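Local atomic coordinates of 3'-5' exonuclease crn-4 (Caenorhabditis elegans, PDB entry 5DK5), a protein that degrades RNA and DNA from the 3' end as a metal-dependent DEDDh exonuclease and takes part in apoptotic DNA degradation. Residues B[19-24]-B[200-205]; B[185-190]-B[194-199]. All coordinates share one frame; numbering follows the deposited sequence.

Contact 1: residues B[19-24]-B[200-205]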
loop_
_atom_site.group_PDB
_atom_site.type_symbol
_atom_site.label_atom_id
_atom_site.label_comp_id
_atom_site.label_asym_id
_atom_site.label_seq_id
_atom_site.Cartn_x
_atom_site.Cartn_y
_atom_site.Cartn_z
ATOM N N ASP B 19 -17.738 1.155 36.602
ATOM C CA ASP B 19 -16.728 0.590 37.493
ATOM C C ASP B 19 -15.453 0.235 36.728
ATOM O O ASP B 19 -14.389 0.066 37.325
ATOM C CB ASP B 19 -17.274 -0.649 38.206
ATOM C CG ASP B 19 -18.056 -0.304 39.460
ATOM O OD1 ASP B 19 -18.686 0.775 39.499
ATOM O OD2 ASP B 19 -18.037 -1.112 40.414
ATOM N N THR B 20 -15.571 0.124 35.407
ATOM C CA THR B 20 -14.439 -0.225 34.554
ATOM C C THR B 20 -14.401 0.646 33.303
ATOM O O THR B 20 -15.420 0.848 32.642
ATOM C CB THR B 20 -14.491 -1.705 34.124
ATOM O OG1 THR B 20 -14.592 -2.541 35.282
ATOM C CG2 THR B 20 -13.241 -2.087 33.335
ATOM N N LEU B 21 -13.214 1.161 32.992
ATOM C CA LEU B 21 -12.986 1.918 31.767
ATOM C C LEU B 21 -11.849 1.293 30.964
ATOM O O LEU B 21 -10.743 1.106 31.470
ATOM C CB LEU B 21 -12.665 3.379 32.083
ATOM C CG LEU B 21 -13.779 4.194 32.744
ATOM C CD1 LEU B 21 -13.271 5.580 33.100
ATOM C CD2 LEU B 21 -15.000 4.288 31.837
ATOM N N LEU B 22 -12.136 0.974 29.706
ATOM C CA LEU B 22 -11.157 0.357 28.821
ATOM C C LEU B 22 -10.586 1.392 27.866
ATOM O O LEU B 22 -11.273 1.856 26.961
ATOM C CB LEU B 22 -11.792 -0.789 28.032
ATOM C CG LEU B 22 -12.437 -1.905 28.857
ATOM C CD1 LEU B 22 -13.051 -2.950 27.939
ATOM C CD2 LEU B 22 -11.428 -2.548 29.802
ATOM N N ILE B 23 -9.326 1.755 28.069
ATOM C CA ILE B 23 -8.672 2.712 27.191
ATOM C C ILE B 23 -8.307 2.009 25.885
ATOM O O ILE B 23 -7.415 1.163 25.857
ATOM C CB ILE B 23 -7.415 3.320 27.839
ATOM C CG1 ILE B 23 -7.790 4.142 29.074
ATOM C CG2 ILE B 23 -6.669 4.209 26.848
ATOM C CD1 ILE B 23 -7.912 3.333 30.351
ATOM N N LEU B 24 -9.002 2.369 24.811
ATOM C CA LEU B 24 -8.874 1.683 23.528
ATOM C C LEU B 24 -8.046 2.487 22.529
ATOM O O LEU B 24 -8.099 3.717 22.516
ATOM C CB LEU B 24 -10.265 1.400 22.955
ATOM C CG LEU B 24 -10.348 0.799 21.552
ATOM C CD1 LEU B 24 -11.542 -0.137 21.464
ATOM C CD2 LEU B 24 -10.463 1.886 20.492
ATOM N N THR B 200 -3.086 7.304 31.927
ATOM C CA THR B 200 -2.465 8.153 32.937
ATOM C C THR B 200 -3.117 9.533 32.945
ATOM O O THR B 200 -3.345 10.114 34.006
ATOM C CB THR B 200 -0.954 8.298 32.697
ATOM O OG1 THR B 200 -0.355 6.999 32.622
ATOM C CG2 THR B 200 -0.297 9.089 33.820
ATOM N N ILE B 201 -3.411 10.050 31.757
ATOM C CA ILE B 201 -4.131 11.311 31.630
ATOM C C ILE B 201 -5.507 11.181 32.272
ATOM O O ILE B 201 -5.915 12.032 33.062
ATOM C CB ILE B 201 -4.282 11.731 30.153
ATOM C CG1 ILE B 201 -2.922 12.116 29.570
ATOM C CG2 ILE B 201 -5.241 12.916 30.012
ATOM C CD1 ILE B 201 -2.885 12.122 28.055
ATOM N N LEU B 202 -6.212 10.108 31.924
ATOM C CA LEU B 202 -7.536 9.835 32.471
ATOM C C LEU B 202 -7.503 9.819 33.994
ATOM O O LEU B 202 -8.363 10.403 34.649
ATOM C CB LEU B 202 -8.063 8.498 31.941
ATOM C CG LEU B 202 -9.356 7.960 32.559
ATOM C CD1 LEU B 202 -10.521 8.894 32.287
ATOM C CD2 LEU B 202 -9.650 6.569 32.028
ATOM N N GLN B 203 -6.498 9.149 34.550
ATOM C CA GLN B 203 -6.342 9.044 35.995
ATOM C C GLN B 203 -6.106 10.413 36.622
ATOM O O GLN B 203 -6.798 10.807 37.559
ATOM C CB GLN B 203 -5.181 8.106 36.335
ATOM C CG GLN B 203 -4.998 7.841 37.820
ATOM C CD GLN B 203 -3.889 6.847 38.099
ATOM O OE1 GLN B 203 -2.787 6.960 37.561
ATOM N NE2 GLN B 203 -4.178 5.857 38.938
ATOM N N ARG B 204 -5.120 11.132 36.094
ATOM C CA ARG B 204 -4.775 12.456 36.603
ATOM C C ARG B 204 -5.959 13.408 36.515
ATOM O O ARG B 204 -6.145 14.260 37.383
ATOM C CB ARG B 204 -3.582 13.029 35.831
ATOM C CG ARG B 204 -3.227 14.474 36.181
ATOM C CD ARG B 204 -2.842 14.638 37.643
ATOM N NE ARG B 204 -1.565 13.998 37.949
ATOM C CZ ARG B 204 -0.375 14.571 37.791
ATOM N NH1 ARG B 204 -0.274 15.811 37.327
ATOM N NH2 ARG B 204 0.724 13.899 38.099
ATOM N N MET B 205 -6.757 13.262 35.463
ATOM C CA MET B 205 -7.887 14.152 35.246
ATOM C C MET B 205 -8.924 14.043 36.363
ATOM O O MET B 205 -9.370 15.063 36.887
ATOM C CB MET B 205 -8.541 13.868 33.893
ATOM C CG MET B 205 -7.838 14.554 32.733
ATOM S SD MET B 205 -8.542 14.167 31.120
ATOM C CE MET B 205 -10.191 14.849 31.282
#
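Leu202 bridges Leu21 and Ile23; within 19-24 and 200-205 it alone of the helix residues touches the strand, which belongs to the central mixed sheet. Along 200-205, Thr200 begins the segment, its OG1 hydrogen-bonded to the helix's own Leu196 O. Ile201 packs on Leu151 of helix 151-161, so that helix flanks the contact. Leu202 then points at the sheet. With CG anti to the backbone N (chi1 172°), its side chain reaches out from the helix and presents the CD2 methyl to the strand. That one methyl lies 3.9 Å from Leu21 CD1 and 4.0 Å from Ile23 CD1, touching an end methyl of each strand residue, the side chains crossing at a slant. The alternation of the strand turns Leu21 and Ile23 to the helix, while Leu22 between them points away and touches Phe116 and Phe118 of strand 116-120. Gln203 NE2 makes a weak hydrogen bond to Asp54 O, and Met205, a turn on from Ile201, packs on Leu151 and Ile154. The nearest CA pair, Ile23 and Leu202, is 8.9 Å apart, so side chains alone span the interface. No hydrogen bond or charge crosses it: within this contact, helix and sheet of the RNase H-like alpha/beta core meet through dispersion and the burial of three branched aliphatic side chains.

Contact 2: residues B[185-190]-B[194-199]; sequences IGRAHD and DCLNIA
The loop that leads into helix 191-207, whose Asp194 is a magnesium ligand of the DEDDh active site, folds back along the helix through Ile185 and Asn197. The Asn197 carboxamide pairs with the backbone of Ile185: Ile185 N donates to OD1 at 2.9 Å and ND2 donates to Ile185 O at 2.8 Å. Both donors lie in the acceptor's carbonyl plane on a lone pair, and the N-H...O angles are 159° and 158°. Asn177 ND2 also donates to OD1. Beside this pair, Ile185 CD1 packs 4.0 Å from Leu196 CB, the two side chains crossing at about a right angle. Arg187 is bent at chi2 and chi3, and Leu196 CD1 lies over one face of its guanidinium, offset toward the rim, 3.7 Å from NE. At the helix start, Asp190 is the N-cap, and its O accepts a weak bond from Asp194 N at 3.5 Å. An alanine in place of Asn197 would remove both amide bonds and would probably leave Ile185 N and O without these partners and the loop less firmly held. Two reciprocal bonds, one donated and one accepted by the carboxamide, fix its rotation, so a polar grip on the backbone, backed by aliphatic contacts, sets the loop against the metal-binding helix.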
loop_
_atom_site.group_PDB
_atom_site.type_symbol
_atom_site.label_atom_id
_atom_site.label_comp_id
_atom_site.label_asym_id
_atom_site.label_seq_id
_atom_site.Cartn_x
_atom_site.Cartn_y
_atom_site.Cartn_z
ATOM N N ILE B 185 4.841 9.003 27.998
ATOM C CA ILE B 185 5.156 7.585 28.100
ATOM C C ILE B 185 5.558 7.046 26.729
ATOM O O ILE B 185 4.800 7.153 25.764
ATOM C CB ILE B 185 3.959 6.786 28.652
ATOM C CG1 ILE B 185 3.628 7.254 30.073
ATOM C CG2 ILE B 185 4.262 5.295 28.649
ATOM C CD1 ILE B 185 2.347 6.674 30.643
ATOM N N GLY B 186 6.754 6.470 26.651
ATOM C CA GLY B 186 7.276 5.949 25.401
ATOM C C GLY B 186 8.164 4.733 25.593
ATOM O O GLY B 186 9.389 4.853 25.624
ATOM N N ARG B 187 7.543 3.562 25.727
ATOM C CA ARG B 187 8.277 2.303 25.843
ATOM C C ARG B 187 8.242 1.541 24.523
ATOM O O ARG B 187 9.250 1.436 23.823
ATOM C CB ARG B 187 7.695 1.426 26.959
ATOM C CG ARG B 187 7.450 2.141 28.283
ATOM C CD ARG B 187 5.969 2.203 28.652
ATOM N NE ARG B 187 5.714 1.734 30.013
ATOM C CZ ARG B 187 5.536 0.460 30.352
ATOM N NH1 ARG B 187 5.590 -0.497 29.434
ATOM N NH2 ARG B 187 5.305 0.138 31.618
ATOM N N ALA B 188 7.067 1.016 24.189
ATOM C CA ALA B 188 6.893 0.189 23.001
ATOM C C ALA B 188 6.855 1.030 21.730
ATOM O O ALA B 188 7.042 0.511 20.630
ATOM C CB ALA B 188 5.619 -0.635 23.125
ATOM N N HIS B 189 6.615 2.329 21.891
ATOM C CA HIS B 189 6.480 3.245 20.762
ATOM C C HIS B 189 5.429 2.758 19.763
ATOM O O HIS B 189 5.659 2.767 18.552
ATOM C CB HIS B 189 7.830 3.433 20.061
ATOM C CG HIS B 189 8.862 4.108 20.909
ATOM N ND1 HIS B 189 8.732 5.412 21.342
ATOM C CD2 HIS B 189 10.045 3.666 21.402
ATOM C CE1 HIS B 189 9.787 5.740 22.064
ATOM N NE2 HIS B 189 10.598 4.702 22.117
ATOM N N ASP B 190 4.279 2.333 20.278
ATOM C CA ASP B 190 3.189 1.858 19.433
ATOM C C ASP B 190 1.828 2.149 20.078
ATOM O O ASP B 190 1.703 3.069 20.887
ATOM C CB ASP B 190 3.362 0.359 19.148
ATOM C CG ASP B 190 3.356 -0.490 20.410
ATOM O OD1 ASP B 190 3.020 0.027 21.497
ATOM O OD2 ASP B 190 3.690 -1.691 20.310
ATOM N N ASP B 194 0.128 4.705 23.521
ATOM C CA ASP B 194 -0.997 5.633 23.488
ATOM C C ASP B 194 -1.991 5.280 24.586
ATOM O O ASP B 194 -2.480 6.154 25.296
ATOM C CB ASP B 194 -1.685 5.609 22.121
ATOM C CG ASP B 194 -0.814 6.177 21.018
ATOM O OD1 ASP B 194 0.399 6.360 21.251
ATOM O OD2 ASP B 194 -1.341 6.438 19.917
ATOM N N CYS B 195 -2.279 3.988 24.719
ATOM C CA CYS B 195 -3.189 3.504 25.751
ATOM C C CYS B 195 -2.716 3.914 27.141
ATOM O O CYS B 195 -3.502 4.397 27.956
ATOM C CB CYS B 195 -3.321 1.983 25.675
ATOM S SG CYS B 195 -4.333 1.389 24.308
ATOM N N LEU B 196 -1.428 3.721 27.403
ATOM C CA LEU B 196 -0.856 4.046 28.703
ATOM C C LEU B 196 -0.898 5.548 28.969
ATOM O O LEU B 196 -1.192 5.975 30.085
ATOM C CB LEU B 196 0.584 3.535 28.791
ATOM C CG LEU B 196 0.756 2.013 28.788
ATOM C CD1 LEU B 196 2.228 1.642 28.686
ATOM C CD2 LEU B 196 0.133 1.379 30.022
ATOM N N ASN B 197 -0.605 6.344 27.947
ATOM C CA ASN B 197 -0.648 7.796 28.082
ATOM C C ASN B 197 -2.063 8.290 28.358
ATOM O O ASN B 197 -2.276 9.121 29.239
ATOM C CB ASN B 197 -0.098 8.472 26.825
ATOM C CG ASN B 197 1.414 8.553 26.823
ATOM O OD1 ASN B 197 2.007 9.287 27.615
ATOM N ND2 ASN B 197 2.049 7.803 25.927
ATOM N N ILE B 198 -3.027 7.772 27.605
ATOM C CA ILE B 198 -4.424 8.149 27.785
ATOM C C ILE B 198 -4.910 7.730 29.170
ATOM O O ILE B 198 -5.648 8.465 29.826
ATOM C CB ILE B 198 -5.322 7.516 26.702
ATOM C CG1 ILE B 198 -4.998 8.113 25.332
ATOM C CG2 ILE B 198 -6.802 7.742 27.019
ATOM C CD1 ILE B 198 -5.605 7.356 24.162
ATOM N N ALA B 199 -4.490 6.546 29.604
ATOM C CA ALA B 199 -4.881 6.025 30.909
ATOM C C ALA B 199 -4.349 6.906 32.035
ATOM O O ALA B 199 -5.070 7.217 32.983
ATOM C CB ALA B 199 -4.386 4.599 31.077
#

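Both contacts use helix 191-207, and contact 2 is nested within the chain loop that contact 1 closes. Contact 1 is fully buried, wholly aliphatic and small (113 Å²), tying the helix to the sheet. Contact 2, with 287 Å², is partly buried; it joins the helix to its own preceding loop and adds directed backbone bonds to its apolar packing. The two meet directly: Ile23 CG2 touches Ile198 CG2 at 3.5 Å, and Ile23 CD1 touches Ala199 CB at 3.8 Å, extending the apolar layer along the helix. Toward the magnesium site, that layer gives way to acidic Asp194, close to Asp25 and Glu27.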